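Protein CyaY (Psychromonas ingrahamii, PDB 4HS5) probably takes part in iron-sulfur cluster assembly as an iron-binding frataxin homologue, and may act there as a regulator of cluster biogenesis. Local coordinates at residues 4-9 / 74-79; 15-20 / 35-40; 49-52 / 57-60; 60-65 / 90-95; 67-72 / 86-91. All coordinates share one frame; numbering follows the deposited sequence.

Contact 1 (4-9 / 74-79); sequences SEFIQL and GKWIDD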
# COMPACT_ATOMS: atom_id res chain seq x y z
N SER A 4 4.62 3.92 -18.46
CA SER A 4 3.35 4.64 -18.49
C SER A 4 2.23 3.81 -17.87
O SER A 4 1.44 4.32 -17.06
CB SER A 4 2.99 5.00 -19.93
OG SER A 4 1.68 5.53 -19.99
N GLU A 5 2.18 2.53 -18.24
CA GLU A 5 1.20 1.59 -17.69
C GLU A 5 1.43 1.34 -16.20
O GLU A 5 0.48 1.24 -15.42
CB GLU A 5 1.26 0.28 -18.47
CG GLU A 5 0.79 0.45 -19.92
CD GLU A 5 1.26 -0.66 -20.84
OE1 GLU A 5 2.02 -1.54 -20.39
OE2 GLU A 5 0.86 -0.65 -22.02
N PHE A 6 2.69 1.22 -15.80
CA PHE A 6 2.99 1.01 -14.40
C PHE A 6 2.47 2.20 -13.61
O PHE A 6 1.91 2.04 -12.52
CB PHE A 6 4.48 0.82 -14.19
CG PHE A 6 4.89 0.91 -12.74
CD1 PHE A 6 4.57 -0.10 -11.84
CD2 PHE A 6 5.61 2.01 -12.29
CE1 PHE A 6 4.96 -0.01 -10.51
CE2 PHE A 6 5.99 2.10 -10.96
CZ PHE A 6 5.66 1.08 -10.07
N ILE A 7 2.64 3.39 -14.16
CA ILE A 7 2.19 4.61 -13.50
C ILE A 7 0.68 4.63 -13.35
O ILE A 7 0.16 5.00 -12.28
CB ILE A 7 2.67 5.87 -14.26
CG1 ILE A 7 4.19 6.00 -14.17
CG2 ILE A 7 1.98 7.12 -13.73
CD1 ILE A 7 4.78 5.62 -12.82
N GLN A 8 -0.04 4.22 -14.39
CA GLN A 8 -1.50 4.12 -14.32
C GLN A 8 -1.95 3.17 -13.22
O GLN A 8 -2.82 3.53 -12.42
CB GLN A 8 -2.09 3.68 -15.67
CG GLN A 8 -2.04 4.73 -16.76
CD GLN A 8 -2.54 4.21 -18.08
OE1 GLN A 8 -2.34 3.04 -18.41
NE2 GLN A 8 -3.20 5.07 -18.85
N LEU A 9 -1.36 1.98 -13.17
CA LEU A 9 -1.72 0.99 -12.16
C LEU A 9 -1.33 1.44 -10.75
O LEU A 9 -2.09 1.25 -9.81
CB LEU A 9 -1.07 -0.35 -12.49
CG LEU A 9 -1.69 -0.99 -13.73
CD1 LEU A 9 -0.80 -2.12 -14.21
CD2 LEU A 9 -3.08 -1.52 -13.40
N GLY A 74 -4.08 -9.23 -11.72
CA GLY A 74 -4.84 -8.02 -11.53
C GLY A 74 -4.71 -7.51 -10.11
O GLY A 74 -5.55 -6.74 -9.64
N LYS A 75 -3.66 -7.94 -9.43
CA LYS A 75 -3.36 -7.48 -8.08
C LYS A 75 -1.86 -7.35 -7.87
O LYS A 75 -1.06 -7.71 -8.73
CB LYS A 75 -3.96 -8.44 -7.05
CG LYS A 75 -3.55 -9.88 -7.25
CD LYS A 75 -4.55 -10.84 -6.63
CE LYS A 75 -5.96 -10.30 -6.72
NZ LYS A 75 -7.00 -11.33 -6.44
N TRP A 76 -1.48 -6.82 -6.72
CA TRP A 76 -0.07 -6.67 -6.39
C TRP A 76 0.34 -7.77 -5.44
O TRP A 76 -0.25 -7.94 -4.38
CB TRP A 76 0.15 -5.28 -5.78
CG TRP A 76 -0.10 -4.20 -6.79
CD1 TRP A 76 -1.27 -3.54 -7.03
CD2 TRP A 76 0.85 -3.67 -7.72
NE1 TRP A 76 -1.10 -2.64 -8.06
CE2 TRP A 76 0.19 -2.70 -8.49
CE3 TRP A 76 2.20 -3.93 -7.97
CZ2 TRP A 76 0.84 -1.97 -9.50
CZ3 TRP A 76 2.84 -3.21 -8.97
CH2 TRP A 76 2.16 -2.25 -9.73
N ILE A 77 1.36 -8.53 -5.85
CA ILE A 77 1.76 -9.77 -5.19
C ILE A 77 3.20 -9.69 -4.70
O ILE A 77 4.09 -9.34 -5.46
CB ILE A 77 1.63 -10.95 -6.17
CG1 ILE A 77 0.19 -11.09 -6.65
CG2 ILE A 77 2.11 -12.25 -5.53
CD1 ILE A 77 -0.78 -11.40 -5.54
N ASP A 78 3.41 -10.02 -3.43
CA ASP A 78 4.72 -9.98 -2.78
C ASP A 78 5.66 -10.97 -3.45
O ASP A 78 5.33 -12.15 -3.56
CB ASP A 78 4.54 -10.31 -1.30
CG ASP A 78 5.79 -10.08 -0.46
OD1 ASP A 78 6.81 -10.74 -0.70
OD2 ASP A 78 5.72 -9.26 0.49
N ASP A 79 6.81 -10.49 -3.91
CA ASP A 79 7.70 -11.32 -4.71
C ASP A 79 8.46 -12.39 -3.93
O ASP A 79 9.11 -13.25 -4.54
CB ASP A 79 8.62 -10.49 -5.61
CG ASP A 79 9.69 -9.70 -4.86
OD1 ASP A 79 9.83 -9.83 -3.62
OD2 ASP A 79 10.41 -8.94 -5.54
O HOH W 1 -3.37 -1.08 -9.21

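Contact 2 (15-20 / 35-40); sequences QKIEEK and SLLTLE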
# COMPACT_ATOMS: atom_id res chain seq x y z
N GLN A 15 -4.69 5.78 -5.18
CA GLN A 15 -6.02 6.35 -4.98
C GLN A 15 -6.98 5.37 -4.30
O GLN A 15 -7.82 5.80 -3.50
CB GLN A 15 -6.62 6.87 -6.28
CG GLN A 15 -5.87 8.07 -6.84
CD GLN A 15 -6.71 8.87 -7.80
OE1 GLN A 15 -7.37 8.32 -8.68
NE2 GLN A 15 -6.67 10.19 -7.65
N LYS A 16 -6.87 4.08 -4.59
CA LYS A 16 -7.67 3.05 -3.92
C LYS A 16 -7.36 3.04 -2.42
O LYS A 16 -8.26 2.97 -1.58
CB LYS A 16 -7.40 1.67 -4.52
CG LYS A 16 -8.24 0.52 -3.96
CD LYS A 16 -7.96 -0.74 -4.77
CE LYS A 16 -8.93 -1.87 -4.44
NZ LYS A 16 -10.16 -1.85 -5.28
N ILE A 17 -6.09 3.16 -2.08
CA ILE A 17 -5.70 3.17 -0.67
C ILE A 17 -6.32 4.38 0.01
O ILE A 17 -6.92 4.26 1.08
CB ILE A 17 -4.18 3.16 -0.51
CG1 ILE A 17 -3.61 1.81 -0.94
CG2 ILE A 17 -3.81 3.45 0.94
CD1 ILE A 17 -2.10 1.84 -1.13
N GLU A 18 -6.22 5.55 -0.63
CA GLU A 18 -6.77 6.79 -0.09
C GLU A 18 -8.29 6.75 0.05
O GLU A 18 -8.84 7.12 1.09
CB GLU A 18 -6.34 7.97 -0.95
CG GLU A 18 -4.85 8.19 -0.88
CD GLU A 18 -4.33 9.07 -1.97
OE1 GLU A 18 -5.13 9.52 -2.82
OE2 GLU A 18 -3.10 9.30 -1.98
N GLU A 19 -8.96 6.29 -1.00
CA GLU A 19 -10.40 6.19 -0.98
C GLU A 19 -10.89 5.20 0.08
O GLU A 19 -11.87 5.48 0.77
CB GLU A 19 -10.92 5.81 -2.36
CG GLU A 19 -12.43 5.85 -2.49
CD GLU A 19 -13.06 4.61 -1.92
OE1 GLU A 19 -12.38 3.57 -1.90
OE2 GLU A 19 -14.22 4.68 -1.47
N LYS A 20 -10.23 4.04 0.20
CA LYS A 20 -10.65 3.01 1.16
C LYS A 20 -10.48 3.47 2.60
O LYS A 20 -11.27 3.10 3.46
CB LYS A 20 -9.93 1.70 0.94
CG LYS A 20 -10.37 0.94 -0.31
CD LYS A 20 -11.79 0.39 -0.16
CE LYS A 20 -12.30 -0.12 -1.49
NZ LYS A 20 -13.53 -0.96 -1.36
N SER A 35 6.94 9.95 -5.00
CA SER A 35 6.49 8.58 -5.20
C SER A 35 6.11 7.91 -3.88
O SER A 35 5.62 6.78 -3.89
CB SER A 35 7.60 7.77 -5.86
OG SER A 35 7.89 8.27 -7.15
N LEU A 36 6.37 8.59 -2.77
CA LEU A 36 6.12 8.05 -1.44
C LEU A 36 4.69 8.31 -0.99
O LEU A 36 4.18 9.43 -1.11
CB LEU A 36 7.07 8.68 -0.41
CG LEU A 36 8.56 8.34 -0.47
CD1 LEU A 36 9.34 9.14 0.57
CD2 LEU A 36 8.79 6.85 -0.27
N LEU A 37 4.03 7.28 -0.46
CA LEU A 37 2.76 7.46 0.21
C LEU A 37 2.94 6.99 1.64
O LEU A 37 3.19 5.80 1.88
CB LEU A 37 1.66 6.66 -0.50
CG LEU A 37 0.27 6.61 0.15
CD1 LEU A 37 -0.34 8.01 0.21
CD2 LEU A 37 -0.66 5.66 -0.59
N THR A 38 2.84 7.91 2.59
CA THR A 38 3.04 7.59 3.99
C THR A 38 1.72 7.56 4.72
O THR A 38 0.91 8.48 4.61
CB THR A 38 3.97 8.61 4.65
OG1 THR A 38 5.25 8.56 4.00
CG2 THR A 38 4.15 8.31 6.13
N LEU A 39 1.49 6.47 5.45
CA LEU A 39 0.30 6.35 6.28
C LEU A 39 0.73 6.51 7.73
O LEU A 39 1.68 5.85 8.16
CB LEU A 39 -0.34 4.98 6.07
CG LEU A 39 -0.64 4.57 4.63
CD1 LEU A 39 -1.37 3.25 4.59
CD2 LEU A 39 -1.44 5.66 3.94
N GLU A 40 0.06 7.37 8.48
CA GLU A 40 0.36 7.49 9.90
C GLU A 40 -0.86 7.22 10.76
O GLU A 40 -1.98 7.64 10.45
CB GLU A 40 0.97 8.85 10.24
CG GLU A 40 1.28 9.00 11.74
CD GLU A 40 2.24 10.14 12.04
OE1 GLU A 40 2.73 10.78 11.09
OE2 GLU A 40 2.50 10.37 13.25

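Contact 3 (49-52 / 57-60); sequences INRQ and QVWL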
# COMPACT_ATOMS: atom_id res chain seq x y z
N ILE A 49 4.81 3.53 1.72
CA ILE A 49 4.60 2.90 0.42
C ILE A 49 5.40 3.67 -0.61
O ILE A 49 5.46 4.90 -0.57
CB ILE A 49 3.10 2.86 0.08
CG1 ILE A 49 2.37 1.99 1.09
CG2 ILE A 49 2.87 2.34 -1.33
CD1 ILE A 49 0.91 2.26 1.17
N ASN A 50 6.04 2.95 -1.51
CA ASN A 50 6.88 3.59 -2.51
C ASN A 50 6.65 2.94 -3.87
O ASN A 50 6.18 1.81 -3.95
CB ASN A 50 8.34 3.46 -2.10
CG ASN A 50 9.22 4.50 -2.74
OD1 ASN A 50 8.87 5.10 -3.76
ND2 ASN A 50 10.40 4.72 -2.16
N ARG A 51 6.93 3.69 -4.93
CA ARG A 51 6.86 3.13 -6.28
C ARG A 51 8.27 3.06 -6.80
O ARG A 51 9.07 3.98 -6.60
CB ARG A 51 6.01 4.00 -7.19
CG ARG A 51 4.53 3.94 -6.90
CD ARG A 51 3.91 5.32 -6.96
NE ARG A 51 3.66 5.80 -8.31
CZ ARG A 51 2.48 6.21 -8.74
NH1 ARG A 51 1.43 6.19 -7.92
NH2 ARG A 51 2.33 6.63 -9.99
N GLN A 52 8.60 1.96 -7.45
CA GLN A 52 9.89 1.86 -8.09
C GLN A 52 9.69 1.63 -9.57
O GLN A 52 9.59 0.48 -10.02
CB GLN A 52 10.74 0.78 -7.43
CG GLN A 52 10.96 0.99 -5.93
CD GLN A 52 11.69 2.29 -5.57
OE1 GLN A 52 11.99 3.12 -6.43
NE2 GLN A 52 11.99 2.45 -4.29
N GLN A 57 7.63 -2.13 -9.61
CA GLN A 57 7.16 -2.64 -8.34
C GLN A 57 6.62 -1.56 -7.44
O GLN A 57 7.03 -0.41 -7.52
CB GLN A 57 8.27 -3.39 -7.60
CG GLN A 57 8.67 -4.70 -8.23
CD GLN A 57 9.66 -5.47 -7.38
OE1 GLN A 57 10.49 -4.88 -6.69
NE2 GLN A 57 9.56 -6.79 -7.41
N VAL A 58 5.69 -1.94 -6.57
CA VAL A 58 5.29 -1.08 -5.46
C VAL A 58 5.92 -1.71 -4.22
O VAL A 58 6.00 -2.94 -4.11
CB VAL A 58 3.76 -1.01 -5.33
CG1 VAL A 58 3.34 -0.43 -3.99
CG2 VAL A 58 3.14 -0.18 -6.49
N TRP A 59 6.43 -0.88 -3.31
CA TRP A 59 7.04 -1.35 -2.07
C TRP A 59 6.23 -0.91 -0.86
O TRP A 59 5.55 0.12 -0.89
CB TRP A 59 8.48 -0.87 -1.94
CG TRP A 59 9.44 -1.45 -2.94
CD1 TRP A 59 9.13 -2.22 -4.03
CD2 TRP A 59 10.87 -1.30 -2.96
NE1 TRP A 59 10.27 -2.56 -4.71
CE2 TRP A 59 11.35 -2.01 -4.08
CE3 TRP A 59 11.78 -0.64 -2.13
CZ2 TRP A 59 12.71 -2.07 -4.39
CZ3 TRP A 59 13.13 -0.70 -2.44
CH2 TRP A 59 13.58 -1.41 -3.56
N LEU A 60 6.27 -1.72 0.19
CA LEU A 60 5.65 -1.38 1.47
C LEU A 60 6.62 -1.67 2.60
O LEU A 60 7.15 -2.78 2.69
CB LEU A 60 4.39 -2.21 1.69
CG LEU A 60 3.81 -2.17 3.11
CD1 LEU A 60 3.26 -0.80 3.42
CD2 LEU A 60 2.73 -3.23 3.27

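Contact 4 (60-65 / 90-95); sequences LATLEN and SAAIFK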
# COMPACT_ATOMS: atom_id res chain seq x y z
N LEU A 60 6.27 -1.72 0.19
CA LEU A 60 5.65 -1.38 1.47
C LEU A 60 6.62 -1.67 2.60
O LEU A 60 7.15 -2.78 2.69
CB LEU A 60 4.39 -2.21 1.69
CG LEU A 60 3.81 -2.17 3.11
CD1 LEU A 60 3.26 -0.80 3.42
CD2 LEU A 60 2.73 -3.23 3.27
N ALA A 61 6.85 -0.68 3.44
CA ALA A 61 7.63 -0.83 4.66
C ALA A 61 6.68 -0.87 5.84
O ALA A 61 5.94 0.08 6.08
CB ALA A 61 8.59 0.32 4.80
N THR A 62 6.70 -1.98 6.56
CA THR A 62 6.04 -2.09 7.85
C THR A 62 7.06 -1.74 8.92
O THR A 62 8.18 -1.35 8.60
CB THR A 62 5.48 -3.50 8.11
OG1 THR A 62 6.56 -4.45 8.16
CG2 THR A 62 4.51 -3.91 7.01
N LEU A 63 6.68 -1.88 10.18
CA LEU A 63 7.62 -1.64 11.27
C LEU A 63 8.79 -2.61 11.23
O LEU A 63 9.89 -2.29 11.67
CB LEU A 63 6.91 -1.77 12.62
CG LEU A 63 6.08 -0.54 12.96
CD1 LEU A 63 5.26 -0.76 14.21
CD2 LEU A 63 7.01 0.65 13.12
N GLU A 64 8.54 -3.80 10.68
CA GLU A 64 9.51 -4.89 10.73
C GLU A 64 10.31 -5.02 9.44
O GLU A 64 11.54 -5.13 9.47
CB GLU A 64 8.79 -6.21 10.98
CG GLU A 64 7.71 -6.15 12.06
CD GLU A 64 8.26 -6.35 13.47
OE1 GLU A 64 9.49 -6.49 13.62
OE2 GLU A 64 7.45 -6.39 14.41
N ASN A 65 9.61 -4.99 8.31
CA ASN A 65 10.22 -5.42 7.06
C ASN A 65 9.81 -4.60 5.85
O ASN A 65 8.80 -3.89 5.86
CB ASN A 65 9.87 -6.89 6.79
CG ASN A 65 10.52 -7.84 7.76
OD1 ASN A 65 9.85 -8.53 8.52
ND2 ASN A 65 11.84 -7.88 7.73
N SER A 90 -4.18 -4.27 4.99
CA SER A 90 -5.21 -4.31 6.03
C SER A 90 -4.69 -4.97 7.30
O SER A 90 -4.94 -4.48 8.40
CB SER A 90 -6.43 -5.09 5.55
OG SER A 90 -7.08 -4.41 4.50
N ALA A 91 -3.99 -6.09 7.14
CA ALA A 91 -3.47 -6.83 8.29
C ALA A 91 -2.44 -5.98 9.02
O ALA A 91 -2.42 -5.93 10.25
CB ALA A 91 -2.87 -8.15 7.86
N ALA A 92 -1.59 -5.29 8.26
CA ALA A 92 -0.56 -4.44 8.87
C ALA A 92 -1.17 -3.28 9.65
O ALA A 92 -0.73 -2.97 10.76
CB ALA A 92 0.41 -3.93 7.82
N ILE A 93 -2.17 -2.62 9.06
CA ILE A 93 -2.86 -1.53 9.72
C ILE A 93 -3.47 -2.03 11.04
O ILE A 93 -3.41 -1.36 12.06
CB ILE A 93 -3.94 -0.90 8.81
CG1 ILE A 93 -3.29 -0.15 7.63
CG2 ILE A 93 -4.86 0.03 9.59
CD1 ILE A 93 -4.27 0.53 6.69
N PHE A 94 -4.03 -3.24 11.01
CA PHE A 94 -4.61 -3.80 12.23
C PHE A 94 -3.53 -4.22 13.22
O PHE A 94 -3.68 -4.05 14.43
CB PHE A 94 -5.52 -4.99 11.93
CG PHE A 94 -6.22 -5.51 13.15
CD1 PHE A 94 -7.32 -4.85 13.66
CD2 PHE A 94 -5.75 -6.63 13.81
CE1 PHE A 94 -7.97 -5.31 14.81
CE2 PHE A 94 -6.37 -7.09 14.96
CZ PHE A 94 -7.48 -6.43 15.46
N LYS A 95 -2.45 -4.80 12.72
CA LYS A 95 -1.40 -5.36 13.57
C LYS A 95 -0.56 -4.27 14.24
O LYS A 95 -0.04 -4.48 15.33
CB LYS A 95 -0.54 -6.34 12.77
CG LYS A 95 0.91 -6.49 13.17
CD LYS A 95 1.64 -7.33 12.12
CE LYS A 95 1.50 -6.72 10.71
NZ LYS A 95 2.62 -5.81 10.34

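Contact 5 (67-72 / 86-91); sequences HHYDYN and LTFLSA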
# COMPACT_ATOMS: atom_id res chain seq x y z
N HIS A 67 8.67 -4.92 1.85
CA HIS A 67 7.96 -5.87 1.01
C HIS A 67 7.88 -5.32 -0.41
O HIS A 67 7.61 -4.14 -0.59
CB HIS A 67 6.54 -6.08 1.54
CG HIS A 67 6.50 -6.70 2.90
ND1 HIS A 67 6.53 -8.07 3.09
CD2 HIS A 67 6.47 -6.15 4.13
CE1 HIS A 67 6.50 -8.33 4.39
NE2 HIS A 67 6.47 -7.18 5.04
N HIS A 68 8.13 -6.17 -1.40
CA HIS A 68 8.17 -5.73 -2.79
C HIS A 68 7.13 -6.48 -3.60
O HIS A 68 7.05 -7.71 -3.52
CB HIS A 68 9.56 -5.98 -3.40
CG HIS A 68 10.66 -5.22 -2.73
ND1 HIS A 68 11.98 -5.37 -3.07
CD2 HIS A 68 10.63 -4.31 -1.72
CE1 HIS A 68 12.73 -4.58 -2.31
NE2 HIS A 68 11.93 -3.93 -1.49
N TYR A 69 6.33 -5.75 -4.36
CA TYR A 69 5.19 -6.37 -5.04
C TYR A 69 5.24 -6.18 -6.54
O TYR A 69 5.56 -5.09 -7.02
CB TYR A 69 3.88 -5.77 -4.52
CG TYR A 69 3.68 -5.91 -3.04
CD1 TYR A 69 2.88 -6.92 -2.51
CD2 TYR A 69 4.30 -5.02 -2.16
CE1 TYR A 69 2.72 -7.05 -1.15
CE2 TYR A 69 4.13 -5.13 -0.81
CZ TYR A 69 3.34 -6.13 -0.30
OH TYR A 69 3.19 -6.24 1.05
N ASP A 70 4.90 -7.25 -7.26
CA ASP A 70 4.69 -7.20 -8.72
C ASP A 70 3.20 -7.25 -9.04
O ASP A 70 2.42 -7.81 -8.28
CB ASP A 70 5.34 -8.41 -9.39
CG ASP A 70 6.82 -8.50 -9.12
OD1 ASP A 70 7.55 -7.60 -9.59
OD2 ASP A 70 7.24 -9.47 -8.47
N TYR A 71 2.82 -6.70 -10.19
CA TYR A 71 1.43 -6.76 -10.61
C TYR A 71 1.17 -8.09 -11.32
O TYR A 71 1.71 -8.34 -12.41
CB TYR A 71 1.09 -5.58 -11.52
CG TYR A 71 -0.37 -5.46 -11.87
CD1 TYR A 71 -0.85 -5.96 -13.07
CD2 TYR A 71 -1.27 -4.86 -11.00
CE1 TYR A 71 -2.20 -5.85 -13.39
CE2 TYR A 71 -2.61 -4.75 -11.30
CZ TYR A 71 -3.07 -5.25 -12.51
OH TYR A 71 -4.41 -5.15 -12.82
N ASN A 72 0.35 -8.93 -10.69
CA ASN A 72 -0.03 -10.24 -11.23
C ASN A 72 -1.45 -10.56 -10.82
O ASN A 72 -1.88 -10.22 -9.72
CB ASN A 72 0.90 -11.34 -10.70
CG ASN A 72 2.29 -11.26 -11.29
OD1 ASN A 72 2.48 -11.41 -12.49
ND2 ASN A 72 3.28 -11.03 -10.43
N LEU A 86 -3.15 -5.66 -0.81
CA LEU A 86 -4.22 -4.99 -0.09
C LEU A 86 -4.66 -5.77 1.14
O LEU A 86 -4.96 -5.18 2.19
CB LEU A 86 -5.40 -4.71 -1.02
CG LEU A 86 -5.05 -3.69 -2.11
CD1 LEU A 86 -6.22 -3.60 -3.06
CD2 LEU A 86 -4.74 -2.33 -1.49
N THR A 87 -4.66 -7.10 1.02
CA THR A 87 -4.90 -8.01 2.13
C THR A 87 -3.84 -7.79 3.21
O THR A 87 -4.14 -7.66 4.40
CB THR A 87 -4.86 -9.48 1.65
OG1 THR A 87 -5.89 -9.68 0.67
CG2 THR A 87 -5.08 -10.43 2.81
N PHE A 88 -2.59 -7.72 2.77
CA PHE A 88 -1.49 -7.56 3.70
C PHE A 88 -1.52 -6.18 4.37
O PHE A 88 -1.20 -6.04 5.55
CB PHE A 88 -0.17 -7.78 2.96
CG PHE A 88 1.03 -7.80 3.87
CD1 PHE A 88 1.37 -8.95 4.57
CD2 PHE A 88 1.80 -6.67 4.03
CE1 PHE A 88 2.47 -8.96 5.41
CE2 PHE A 88 2.90 -6.67 4.86
CZ PHE A 88 3.24 -7.82 5.55
N LEU A 89 -1.90 -5.16 3.61
CA LEU A 89 -1.96 -3.80 4.11
C LEU A 89 -3.01 -3.68 5.20
O LEU A 89 -2.76 -3.08 6.25
CB LEU A 89 -2.25 -2.82 2.96
CG LEU A 89 -2.24 -1.36 3.36
CD1 LEU A 89 -0.88 -1.01 3.93
CD2 LEU A 89 -2.55 -0.48 2.16
N SER A 90 -4.18 -4.27 4.99
CA SER A 90 -5.21 -4.31 6.03
C SER A 90 -4.69 -4.97 7.30
O SER A 90 -4.94 -4.48 8.40
CB SER A 90 -6.43 -5.09 5.55
OG SER A 90 -7.08 -4.41 4.50
N ALA A 91 -3.99 -6.09 7.14
CA ALA A 91 -3.47 -6.83 8.29
C ALA A 91 -2.44 -5.98 9.02
O ALA A 91 -2.42 -5.93 10.25
CB ALA A 91 -2.87 -8.15 7.86

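Contact 1 (4-9 / 74-79)
Phe6 is the first residue of helical segment 4-9 to meet strand 75-78, and it meets Trp76 alone. Its CG stands anti to the backbone N (chi1 167°), which carries the ring across to the indole: Phe6 CE1 lies 3.7 Å from Trp76 CH2, and Phe6 CD1 is 3.9 Å from the same carbon. The two side chains cross at about a right angle. One turn further on, Leu9 comes to the indole edge near its plane, with Leu9 CB 3.9 Å from Trp76 CZ2. The backbone of Leu9 adds a polar link: a water donates to Leu9 O at 2.7 Å and accepts from Trp76 NE1 at 3.0 Å, lying in the indole plane, so the N-H of this buried ring is satisfied. A leucine in place of Trp76 would probably leave the water without its indole donor and open a gap beside Phe6. Tyr71 packs edge-to-face with Trp76, and His56 meets the Phe6 ring. With 136 Å² buried, a little over half of it on Trp76, the contact joins the first turns of helix 3-24 to the outermost strand 75-78, as expected where a helix packs on the antiparallel sheet of the frataxin fold.

Contact 2 (15-20 / 35-40)
The carboxylate of Glu18 is the one flat side-chain group that takes part here, and it does so through a single oxygen: Glu18 OE2 lies 3.8 Å from Leu37 CD1. Its chain leaves CB with CG anti to the carbonyl carbon (chi1 -66°) and runs extended beyond CG, which brings the oxygen to the methyl although CB itself does not point at the strand. This is van der Waals contact between a polar atom and a methyl group, and Tyr30 touches the same glutamate from strand 28-33. The rest of the interface is aliphatic. Ile17 points from the helix toward the sheet and Leu37 points back, the two sliding past each other in opposite directions. Leu37 CD2 meets both branches of the isoleucine, standing 4.1 Å from Ile17 CD1 and 4.1 Å from Ile17 CG2. The gamma methyl also reaches the next inward-facing residue of the strand, with Ile17 CG2 4.4 Å from Leu39 CD1. These are ordinary, unstrained packing distances, and the two segments bury 156 Å² in all. Ile17 is enclosed further by Ile49 of strand 46-52, Phe85 and Leu89 of helix 85-97, and Phe103. The short axes of 15-20 and 36-40 approach to 10.9 Å, and their N-to-C directions differ by 22°. A helix lying nearly along a strand, one layer above it, with branched aliphatic residues between, is the packing of an alpha-beta sandwich, the architecture of the frataxin domain.

Contact 3 (49-52 / 57-60)
Asn50 and Trp59 form a hydrogen-bonded pair at the middle of an antiparallel beta hairpin, strands 46-52 and 57-61. Both backbone donors are used: Asn50 N gives to Trp59 O at 2.9 Å, and Trp59 N returns to Asn50 O at 2.8 Å. Nearer the turn, Gln52 N binds Gln57 O at 2.8 Å, whereas Gln57 N to Gln52 O is longer, 3.3 Å, with its donor above the carbonyl plane. The non-hydrogen-bonded pairs, Ile49 with Leu60 and Arg51 with Val58, face the helices. There Ile49 CG1 lies 3.7 Å from Leu60 CD1, and Ile49 CG2 lies 3.9 Å from Val58 CG1. Arg51, on this face, forms a salt bridge through NH2 with Asp11 and a cation-pi contact with Tyr14. On the other face Gln57 is satisfied at both ends of its amide: OE1 accepts from Trp59 NE1 at 3.1 Å, steadying the indole, while NE2 bonds Asp79 and Asp70. The Gln52 chain, bent at chi2 (-60°), crosses this indole at about a right angle, the amide and ring planes 68° apart. A CH-pi contact results, Gln52 CG standing over the face 3.7 Å from the centroid of the five-membered ring of Trp59, 17° off its normal.

Contact 4 (60-65 / 90-95)
Thr62 opens the loop between hairpin strands 57-61 and 66-72 and turns its methyl toward Ala92 of helix 85-97, so that the loop leans on the helical layer of the frataxin fold. The geometry divides the two gamma branches. At chi1 63°, OG1 sits between the backbone N and the carbonyl carbon, while CG2 is anti to the carbonyl carbon and faces the helix. Thr62 CG2 is 4.2 Å from Ala92 CB, a methyl-to-methyl approach in which both residues direct CB at the opposing segment. Lys95, one turn later on the helix, bends at chi3 (56°) and carries its amino end to the same methyl, with Lys95 NZ 4.3 Å from Thr62 CG2. That amino group also stays 6.3 Å from Glu64 OE2, too far for an ion pair, although the opposite charges may attract weakly. The contact is light, 96 Å² in all, and Phe88 and Gln96 add to the cover of Thr62 from the helix. A backbone bond, Thr62 N to Asn65 O at 2.9 Å, closes the loop. The hydroxyl forms an ST turn and an ST motif: Thr62 OG1 accepts from Glu64 N at 3.3 Å and from Asn65 N at 3.1 Å, the latter nearly straight at 167°.

Contact 5 (67-72 / 86-91)
A cluster of aromatic side chains between the sheet and helix 85-97 brings His67 and Tyr69 of strand 66-72 against Phe88. Two positions apart on the strand, His67 and Tyr69 lie on the same face of the sheet and both point toward the helix, and Phe88 answers from the helix with CG anti to its backbone N (chi1 -173°). That torsion sends its ring out to the histidine. The pair is edge-to-face: the edge of Phe88 is directed at the face of His67, with centroids 4.5 Å apart and planes at 56°. Phe88 CZ stands 3.2 Å above the imidazole plane, displaced toward the rim, and the nearest atoms are Phe88 CZ and His67 NE2 at 3.3 Å. Phe88 CE2 follows at 3.7 Å from His67 CD2. Tyr69 reaches the phenylalanine with its hydroxyl, Tyr69 OH lying 3.3 Å from Phe88 CD2, the two side chains crossing at about a right angle. The imidazole is tied at its other nitrogen, where ND1 hydrogen-bonds Asp78 of the next strand, a bond that helps fix the ring's rotation. With no imidazole, an alanine in place of His67 would probably leave the edge of Phe88 without the face it packs on and the Asp78 carboxylate without this partner. Beyond the two segments, Phe85 packs edge-to-face with Tyr69, and Leu60 touches both Tyr69 and Phe88. Aromatic rings packed between a helix and an antiparallel sheet, here in a partly buried part of that interface, belong to the alpha-beta sandwich of the frataxin fold.

From the N terminus, helix 3-24 takes part first in contact 1, whose partner is strand 75-78, so that contact closes a loop of 64 intervening residues over most of the sheet. Contact 2 closes within it, joining the later part of the same helix to strand 36-41. Contact 3, also within the loop of contact 1, closes the short hairpin between strands 46-52 and 57-61. Contacts 4 and 5 both end on helix 85-97 and cross contact 1, because their first segments lie inside its loop and their second beyond it. Contact 4 starts from strand 57-61, shared with contact 3, and contact 5 from the adjoining strand 66-72. Together they tie both helices to one antiparallel sheet.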